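Long-range contacts in hypothetical protein (Pectobacterium atrosepticum SCRI1043, PDB 2P7I), which probably transfers a methyl group from S-adenosylmethionine to an unidentified acceptor, as a class I methyltransferase with a Rossmann-like fold: residues V70-E75 and H92-D97; N45-G50 and D105-T110; L139-A144 and C175-D180. All blocks are in the same frame, centred on the assembly; numbering follows the deposited sequence. Where two conformers were deposited one is given.

Contact 1: V70-E75 and H92-D97; sequences VEASEE and HSRFED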
loop_
_atom_site.group_PDB
_atom_site.type_symbol
_atom_site.label_atom_id
_atom_site.label_comp_id
_atom_site.label_asym_id
_atom_site.label_seq_id
_atom_site.Cartn_x
_atom_site.Cartn_y
_atom_site.Cartn_z
ATOM N N VAL B 70 -18.826 31.421 2.877
ATOM C CA VAL B 70 -17.836 32.431 3.218
ATOM C C VAL B 70 -16.778 32.445 2.132
ATOM O O VAL B 70 -16.188 31.406 1.805
ATOM C CB VAL B 70 -17.169 32.174 4.589
ATOM C CG1 VAL B 70 -16.168 33.271 4.917
ATOM C CG2 VAL B 70 -18.203 32.093 5.684
ATOM N N GLU B 71 -16.547 33.633 1.583
ATOM C CA GLU B 71 -15.603 33.829 0.489
ATOM C C GLU B 71 -15.027 35.217 0.612
ATOM O O GLU B 71 -15.762 36.171 0.872
ATOM C CB GLU B 71 -16.314 33.671 -0.855
ATOM C CG GLU B 71 -15.481 34.006 -2.084
ATOM C CD GLU B 71 -14.114 33.349 -2.105
ATOM O OE1 GLU B 71 -13.994 32.147 -1.768
ATOM O OE2 GLU B 71 -13.148 34.041 -2.480
ATOM N N ALA B 72 -13.710 35.321 0.447
ATOM C CA ALA B 72 -12.989 36.600 0.615
ATOM C C ALA B 72 -13.086 37.521 -0.623
ATOM O O ALA B 72 -12.993 38.751 -0.494
ATOM C CB ALA B 72 -11.533 36.328 0.953
ATOM N N SER B 73 -13.251 36.926 -1.805
ATOM C CA SER B 73 -13.272 37.680 -3.064
ATOM C C SER B 73 -14.658 38.191 -3.421
ATOM O O SER B 73 -15.578 37.402 -3.663
ATOM C CB SER B 73 -12.791 36.813 -4.232
ATOM O OG SER B 73 -13.157 37.420 -5.470
ATOM N N GLU B 74 -14.791 39.516 -3.506
ATOM C CA GLU B 74 -16.055 40.134 -3.891
ATOM C C GLU B 74 -16.490 39.676 -5.285
ATOM O O GLU B 74 -17.668 39.388 -5.516
ATOM C CB GLU B 74 -15.923 41.648 -3.853
ATOM C CG GLU B 74 -17.232 42.366 -3.720
ATOM C CD GLU B 74 -17.059 43.875 -3.846
ATOM O OE1 GLU B 74 -15.965 44.374 -3.489
ATOM O OE2 GLU B 74 -18.009 44.551 -4.306
ATOM N N GLU B 75 -15.531 39.593 -6.202
ATOM C CA GLU B 75 -15.826 39.226 -7.587
ATOM C C GLU B 75 -16.429 37.821 -7.646
ATOM O O GLU B 75 -17.517 37.635 -8.185
ATOM C CB GLU B 75 -14.567 39.331 -8.459
ATOM N N HIS B 92 -19.102 37.832 2.849
ATOM C CA HIS B 92 -17.909 38.272 2.167
ATOM C C HIS B 92 -16.927 38.642 3.261
ATOM O O HIS B 92 -17.057 39.692 3.882
ATOM C CB HIS B 92 -18.231 39.473 1.268
ATOM C CG HIS B 92 -17.029 40.077 0.619
ATOM N ND1 HIS B 92 -16.934 41.425 0.339
ATOM C CD2 HIS B 92 -15.865 39.525 0.208
ATOM C CE1 HIS B 92 -15.763 41.671 -0.223
ATOM N NE2 HIS B 92 -15.091 40.536 -0.304
ATOM N N SER B 93 -15.973 37.761 3.542
ATOM C CA SER B 93 -15.023 37.998 4.613
ATOM C C SER B 93 -13.839 37.096 4.447
ATOM O O SER B 93 -13.947 36.052 3.812
ATOM C CB SER B 93 -15.672 37.693 5.965
ATOM O OG SER B 93 -14.770 37.953 7.036
ATOM N N ARG B 94 -12.715 37.489 5.040
ATOM C CA ARG B 94 -11.621 36.565 5.278
ATOM C C ARG B 94 -11.981 35.755 6.511
ATOM O O ARG B 94 -12.707 36.225 7.391
ATOM C CB ARG B 94 -10.314 37.304 5.518
ATOM C CG ARG B 94 -9.925 38.224 4.375
ATOM C CD ARG B 94 -8.589 38.851 4.657
ATOM N NE ARG B 94 -7.606 37.811 4.943
ATOM C CZ ARG B 94 -6.751 37.277 4.063
ATOM N NH1 ARG B 94 -6.699 37.699 2.796
ATOM N NH2 ARG B 94 -5.908 36.325 4.464
ATOM N N PHE B 95 -11.469 34.537 6.594
ATOM C CA PHE B 95 -11.899 33.639 7.638
ATOM C C PHE B 95 -11.602 34.182 9.035
ATOM O O PHE B 95 -12.396 34.017 9.960
ATOM C CB PHE B 95 -11.255 32.262 7.460
ATOM C CG PHE B 95 -11.578 31.583 6.135
ATOM C CD1 PHE B 95 -12.872 31.486 5.668
ATOM C CD2 PHE B 95 -10.582 31.003 5.382
ATOM C CE1 PHE B 95 -13.157 30.837 4.451
ATOM C CE2 PHE B 95 -10.861 30.352 4.196
ATOM C CZ PHE B 95 -12.145 30.276 3.725
ATOM N N GLU B 96 -10.463 34.842 9.187
ATOM C CA GLU B 96 -10.040 35.301 10.506
ATOM C C GLU B 96 -10.933 36.410 11.054
ATOM O O GLU B 96 -11.005 36.567 12.271
ATOM C CB GLU B 96 -8.577 35.744 10.497
ATOM C CG GLU B 96 -8.241 36.753 9.404
ATOM C CD GLU B 96 -7.741 36.108 8.110
ATOM O OE1 GLU B 96 -8.302 35.078 7.652
ATOM O OE2 GLU B 96 -6.772 36.646 7.545
ATOM N N ASP B 97 -11.612 37.146 10.171
ATOM C CA ASP B 97 -12.518 38.248 10.562
ATOM C C ASP B 97 -13.990 37.860 10.596
ATOM O O ASP B 97 -14.823 38.654 11.010
ATOM C CB ASP B 97 -12.433 39.425 9.570
ATOM C CG ASP B 97 -11.014 39.856 9.266
ATOM O OD1 ASP B 97 -10.172 39.895 10.194
ATOM O OD2 ASP B 97 -10.750 40.168 8.083
HETATM O O HOH W 1 -12.792 41.447 -2.413
#
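H92 lays its imidazole against the turn A72-E74, where the chain leaves strand 67-71 and enters helix 74-83. CG anti to the backbone N (chi1 175°) starts the ring in that direction. NE2 of H92 comes within 2.8 Å of A72 O, at the ring edge, but the bond bends to 125° at the hydrogen and is weak. E74 CA lies over one face of the ring, offset toward the rim, and E74 CB approaches H92 CE1 to 3.6 Å. A water accepts from E74 N at 3.0 Å and also sits close to NE2 of H92.

Beside the ring, S93 N donates to E71 O at 3.1 Å, and H92 CA adds a CA-H...O contact to the same oxygen. These close the parallel pairing of strands 67-71 and 88-92. Further along, V70 CG1 meets F95 CD1 at 3.8 Å, and both side chains also pack on L49.

The second shell fixes the turn itself. E71 OE2 accepts from S73 N at 3.0 Å, E71 OE1 is bound by F52 N, and S73 OG caps A76 N as the N-cap of helix 74-83. In Rossmann-like methyltransferases an acidic residue ending the second strand commonly holds the ribose hydroxyls of the cofactor; the position of E71 at the end of strand 67-71 is consistent with that role, and the bonds from S73 N and F52 N would orient its carboxylate.

Contact 2: N45-G50 and D105-T110; sequences NLLELG and DNIVLT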
loop_
_atom_site.group_PDB
_atom_site.type_symbol
_atom_site.label_atom_id
_atom_site.label_comp_id
_atom_site.label_asym_id
_atom_site.label_seq_id
_atom_site.Cartn_x
_atom_site.Cartn_y
_atom_site.Cartn_z
ATOM N N ASN B 45 -28.001 22.336 8.806
ATOM C CA ASN B 45 -27.462 23.308 7.860
ATOM C C ASN B 45 -26.010 22.999 7.452
ATOM O O ASN B 45 -25.385 22.106 7.988
ATOM C CB ASN B 45 -27.580 24.716 8.433
ATOM C CG ASN B 45 -26.767 24.895 9.691
ATOM O OD1 ASN B 45 -26.066 23.976 10.125
ATOM N ND2 ASN B 45 -26.810 26.087 10.258
ATOM N N LEU B 46 -25.500 23.755 6.498
ATOM C CA LEU B 46 -24.138 23.575 6.047
ATOM C C LEU B 46 -23.447 24.911 5.921
ATOM O O LEU B 46 -24.071 25.910 5.555
ATOM C CB LEU B 46 -24.120 22.833 4.710
ATOM C CG LEU B 46 -22.741 22.533 4.101
ATOM C CD1 LEU B 46 -22.703 21.178 3.438
ATOM C CD2 LEU B 46 -22.381 23.618 3.122
ATOM N N LEU B 47 -22.154 24.919 6.250
ATOM C CA LEU B 47 -21.274 26.049 6.043
ATOM C C LEU B 47 -20.190 25.644 5.033
ATOM O O LEU B 47 -19.501 24.645 5.237
ATOM C CB LEU B 47 -20.627 26.474 7.369
ATOM C CG LEU B 47 -19.554 27.573 7.355
ATOM C CD1 LEU B 47 -20.057 28.959 6.947
ATOM C CD2 LEU B 47 -18.870 27.644 8.767
ATOM N N GLU B 48 -20.042 26.415 3.958
ATOM C CA GLU B 48 -19.006 26.184 2.941
ATOM C C GLU B 48 -17.955 27.282 3.035
ATOM O O GLU B 48 -18.213 28.451 2.707
ATOM C CB GLU B 48 -19.583 26.097 1.527
ATOM C CG GLU B 48 -18.500 25.866 0.470
ATOM C CD GLU B 48 -18.990 25.882 -0.974
ATOM O OE1 GLU B 48 -20.085 26.407 -1.274
ATOM O OE2 GLU B 48 -18.215 25.396 -1.825
ATOM N N LEU B 49 -16.783 26.905 3.533
ATOM C CA LEU B 49 -15.680 27.832 3.712
ATOM C C LEU B 49 -14.846 27.873 2.448
ATOM O O LEU B 49 -14.322 26.854 2.014
ATOM C CB LEU B 49 -14.832 27.400 4.912
ATOM C CG LEU B 49 -15.554 27.544 6.254
ATOM C CD1 LEU B 49 -14.775 26.882 7.379
ATOM C CD2 LEU B 49 -15.799 29.033 6.517
ATOM N N GLY B 50 -14.728 29.059 1.854
ATOM C CA GLY B 50 -13.999 29.247 0.597
ATOM C C GLY B 50 -14.824 28.849 -0.600
ATOM O O GLY B 50 -14.409 28.022 -1.387
ATOM N N ASP B 105 -24.051 22.346 11.326
ATOM C CA ASP B 105 -24.096 20.892 11.453
ATOM C C ASP B 105 -23.092 20.197 10.543
ATOM O O ASP B 105 -22.616 19.115 10.857
ATOM C CB ASP B 105 -25.509 20.404 11.158
ATOM C CG ASP B 105 -26.515 21.006 12.109
ATOM O OD1 ASP B 105 -26.426 20.691 13.318
ATOM O OD2 ASP B 105 -27.361 21.806 11.646
ATOM N N ASN B 106 -22.789 20.843 9.422
ATOM C CA ASN B 106 -21.859 20.357 8.411
ATOM C C ASN B 106 -20.987 21.533 7.992
ATOM O O ASN B 106 -21.505 22.609 7.669
ATOM C CB ASN B 106 -22.612 19.843 7.161
ATOM C CG ASN B 106 -23.582 18.704 7.473
ATOM O OD1 ASN B 106 -23.208 17.522 7.446
ATOM N ND2 ASN B 106 -24.840 19.060 7.750
ATOM N N ILE B 107 -19.667 21.343 7.993
ATOM C CA ILE B 107 -18.744 22.386 7.506
ATOM C C ILE B 107 -17.881 21.803 6.424
ATOM O O ILE B 107 -17.318 20.719 6.611
ATOM C CB ILE B 107 -17.895 22.999 8.651
ATOM C CG1 ILE B 107 -18.846 23.628 9.689
ATOM C CG2 ILE B 107 -16.904 24.041 8.067
ATOM C CD1 ILE B 107 -18.151 24.249 10.923
ATOM N N VAL B 108 -17.819 22.469 5.276
ATOM C CA VAL B 108 -17.057 21.959 4.148
ATOM C C VAL B 108 -15.831 22.830 3.954
ATOM O O VAL B 108 -15.953 24.047 3.825
ATOM C CB VAL B 108 -17.901 21.902 2.841
ATOM C CG1 VAL B 108 -16.986 21.633 1.618
ATOM C CG2 VAL B 108 -19.000 20.844 2.957
ATOM N N LEU B 109 -14.644 22.193 4.001
ATOM C CA LEU B 109 -13.378 22.880 3.694
ATOM C C LEU B 109 -12.564 22.043 2.709
ATOM O O LEU B 109 -11.752 21.184 3.095
ATOM C CB LEU B 109 -12.591 23.196 4.975
ATOM C CG LEU B 109 -11.425 24.173 4.890
ATOM C CD1 LEU B 109 -11.831 25.661 4.632
ATOM C CD2 LEU B 109 -10.531 24.037 6.161
ATOM N N THR B 110 -12.873 22.234 1.427
ATOM C CA THR B 110 -12.283 21.409 0.367
ATOM C C THR B 110 -11.357 22.232 -0.478
ATOM O O THR B 110 -11.768 23.251 -1.048
ATOM C CB THR B 110 -13.325 20.712 -0.557
ATOM O OG1 THR B 110 -14.259 21.663 -1.100
ATOM C CG2 THR B 110 -14.062 19.646 0.212
HETATM O O HOH W 2 -14.626 24.510 0.941
#
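Strands 46-49 and 106-110 run parallel, paired at L47 with I107 and at E48 with V108, their axes 4.6 Å apart at closest with 16° between their directions; N106 O accepts from L47 N, L47 O from V108 N and V108 O from L49 N. Ahead of this ladder, N45 and D105 exchange bonds between side chain and backbone: D105 N donates to N45 OD1 at 2.9 Å, and N45 N to the anti lone pair of D105 OD2 at 3.0 Å. N106 ND2 reaches N45 O at 3.1 Å, above the carbonyl plane, and also serves R42 O.

The pair joins the first and fourth strands of the Rossmann-like sheet, and G50 opens the glycine-containing loop of this family. E48 OE2 and G50 O hydrogen-bond a Tris molecule, probably from the crystallisation liquor, that may mark the cofactor pocket; E48 OE1 bonds T57.

On one face L46 CD1 touches V108 CG2 at 3.7 Å. On the other, L47 and I107 lie side by side, and L49 CD1 meets I107 CG2 at 3.6 Å, L49 and I107 both packing against I126 and W130. Packing is tight where L109 CD1 presses on L49 CB, 3.5 Å away.

Contact 3: L139-A144 and C175-D180; sequences LVCPNA and CTYALD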
loop_
_atom_site.group_PDB
_atom_site.type_symbol
_atom_site.label_atom_id
_atom_site.label_comp_id
_atom_site.label_asym_id
_atom_site.label_seq_id
_atom_site.Cartn_x
_atom_site.Cartn_y
_atom_site.Cartn_z
ATOM N N LEU B 139 -13.056 17.849 5.633
ATOM C CA LEU B 139 -11.750 18.429 5.360
ATOM C C LEU B 139 -11.033 17.693 4.236
ATOM O O LEU B 139 -10.654 16.559 4.385
ATOM C CB LEU B 139 -10.864 18.399 6.635
ATOM C CG LEU B 139 -9.441 18.930 6.510
ATOM C CD1 LEU B 139 -9.446 20.424 6.080
ATOM C CD2 LEU B 139 -8.715 18.786 7.873
ATOM N N VAL B 140 -10.860 18.361 3.105
ATOM C CA VAL B 140 -10.292 17.678 1.918
ATOM C C VAL B 140 -9.185 18.538 1.340
ATOM O O VAL B 140 -9.381 19.691 1.123
ATOM C CB VAL B 140 -11.350 17.350 0.839
ATOM C CG1 VAL B 140 -10.710 16.671 -0.366
ATOM C CG2 VAL B 140 -12.459 16.461 1.404
ATOM N N CYS B 141 -8.028 17.926 1.066
ATOM C CA CYS B 141 -6.916 18.605 0.434
ATOM C C CYS B 141 -6.286 17.735 -0.653
ATOM O O CYS B 141 -6.364 16.495 -0.594
ATOM C CB CYS B 141 -5.839 18.880 1.479
ATOM S SG CYS B 141 -6.299 20.106 2.723
ATOM N N PRO B 142 -5.596 18.363 -1.608
ATOM C CA PRO B 142 -4.806 17.619 -2.579
ATOM C C PRO B 142 -3.713 16.812 -1.866
ATOM O O PRO B 142 -3.119 17.263 -0.906
ATOM C CB PRO B 142 -4.214 18.717 -3.481
ATOM C CG PRO B 142 -4.814 19.867 -3.159
ATOM C CD PRO B 142 -5.509 19.796 -1.851
ATOM N N ASN B 143 -3.510 15.585 -2.287
ATOM C CA ASN B 143 -2.612 14.670 -1.622
ATOM C C ASN B 143 -1.218 14.647 -2.207
ATOM O O ASN B 143 -1.029 14.353 -3.399
ATOM C CB ASN B 143 -3.237 13.295 -1.741
ATOM C CG ASN B 143 -2.461 12.215 -1.075
ATOM O OD1 ASN B 143 -1.674 12.464 -0.140
ATOM N ND2 ASN B 143 -2.721 10.982 -1.488
ATOM N N ALA B 144 -0.242 14.854 -1.347
ATOM C CA ALA B 144 1.157 14.764 -1.721
ATOM C C ALA B 144 1.508 13.427 -2.302
ATOM O O ALA B 144 2.421 13.319 -3.125
ATOM C CB ALA B 144 2.039 15.050 -0.505
ATOM N N CYS B 175 1.417 24.663 1.365
ATOM C CA CYS B 175 1.681 23.318 1.887
ATOM C C CYS B 175 1.169 22.319 0.865
ATOM O O CYS B 175 0.239 22.637 0.094
ATOM C CB CYS B 175 0.938 23.163 3.213
ATOM S SG CYS B 175 1.132 21.582 4.125
ATOM N N THR B 176 1.689 21.108 0.924
ATOM C CA THR B 176 1.130 20.033 0.169
ATOM C C THR B 176 0.964 18.961 1.203
ATOM O O THR B 176 1.955 18.314 1.601
ATOM C CB THR B 176 2.064 19.560 -0.927
ATOM O OG1 THR B 176 2.444 20.681 -1.761
ATOM C CG2 THR B 176 1.335 18.539 -1.872
ATOM N N TYR B 177 -0.266 18.824 1.678
ATOM C CA TYR B 177 -0.586 17.838 2.697
ATOM C C TYR B 177 -0.524 16.415 2.236
ATOM O O TYR B 177 -0.794 16.083 1.106
ATOM C CB TYR B 177 -1.999 18.069 3.225
ATOM C CG TYR B 177 -2.114 19.273 4.173
ATOM C CD1 TYR B 177 -1.617 19.211 5.462
ATOM C CD2 TYR B 177 -2.692 20.467 3.753
ATOM C CE1 TYR B 177 -1.728 20.297 6.338
ATOM C CE2 TYR B 177 -2.806 21.543 4.614
ATOM C CZ TYR B 177 -2.340 21.448 5.898
ATOM O OH TYR B 177 -2.448 22.496 6.764
ATOM N N ALA B 178 -0.215 15.567 3.187
ATOM C CA ALA B 178 -0.475 14.108 3.090
ATOM C C ALA B 178 -1.295 13.765 4.342
ATOM O O ALA B 178 -1.536 14.643 5.214
ATOM C CB ALA B 178 0.854 13.313 3.040
ATOM N N LEU B 179 -1.706 12.519 4.476
ATOM C CA LEU B 179 -2.522 12.136 5.636
ATOM C C LEU B 179 -1.825 12.414 6.952
ATOM O O LEU B 179 -2.470 12.759 7.960
ATOM C CB LEU B 179 -2.976 10.699 5.508
ATOM C CG LEU B 179 -4.145 10.433 4.540
ATOM C CD1 LEU B 179 -4.151 8.996 4.103
ATOM C CD2 LEU B 179 -5.462 10.766 5.206
ATOM N N ASP B 180 -0.505 12.292 6.980
ATOM C CA ASP B 180 0.208 12.503 8.225
ATOM C C ASP B 180 0.154 13.956 8.709
ATOM O O ASP B 180 -0.167 14.239 9.904
ATOM C CB ASP B 180 1.646 11.903 8.187
ATOM C CG ASP B 180 2.629 12.647 7.264
ATOM O OD1 ASP B 180 2.270 12.991 6.119
ATOM O OD2 ASP B 180 3.807 12.819 7.663
HETATM O O HOH W 3 -2.485 19.727 0.201
HETATM O O HOH W 4 -1.610 10.878 2.231
#
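Y177 and A144 meet at the carbonyl oxygen of Y177, which A144 touches with its N and its methyl, and with T176 they bury more surface here than any other residues. A144 N donates to Y177 O at 2.8 Å, a fairly straight bond of 160° at the hydrogen. N143 CA makes a CA-H...O contact with the same oxygen, so Y177 O is approached by two neighbouring residues of the segment 139-144.

The ring of Y177 meets the sulfur of C141. CG lies anti to the carbonyl carbon (chi1 -75°), and from there CD2 of Y177 comes within 3.8 Å of C141 SG. The sulfur stands 4.7 Å from the centroid of the Y177 ring and oblique to it, 50° off the normal, while L182 packs on both residues. The hydroxyl at the far end is bonded to D185.

Together these contacts tie the carboxyl end of strand 135-142, the fifth in the Rossmann-like sheet, to the start of helix 179-188, after an excursion that includes helices 147-154 and 166-171. A178 occupies the N-cap position; its N is bonded to T181 OG1, as in one half of a capping box.

A144 uses its methyl as well. CB touches CG2 of T176 at 3.8 Å and CB of A178 at 4.1 Å, while T176 OG1 bonds to A163 O. Two waters complete the seam. One donates to P142 O at 2.8 Å and accepts from Y177 N; the other donates to N143 OD1 and accepts from L179 N at 2.8 Å, while N143 ND2 bonds to D235 and C237.

The three contacts sample one sheet from its edge inward and across. Contact 2 is buried, its ladder flanked mostly by apolar side chains, with E48 and N106 as buried polar exceptions. Contact 1 is partly exposed, adding a weakly bonded histidine and a water to one backbone bond where an outer strand ends. Contact 3, also buried, has a single direct hydrogen bond and lets waters bridge what the chains do not. Contacts 1 and 2 join through neighbouring strands 67-71 and 46-49, V70 bonding to E48 and G50. Contacts 2 and 3 meet where L109 O takes V140 N, whereas contacts 1 and 3 stay about 10 Å apart at their nearest atoms.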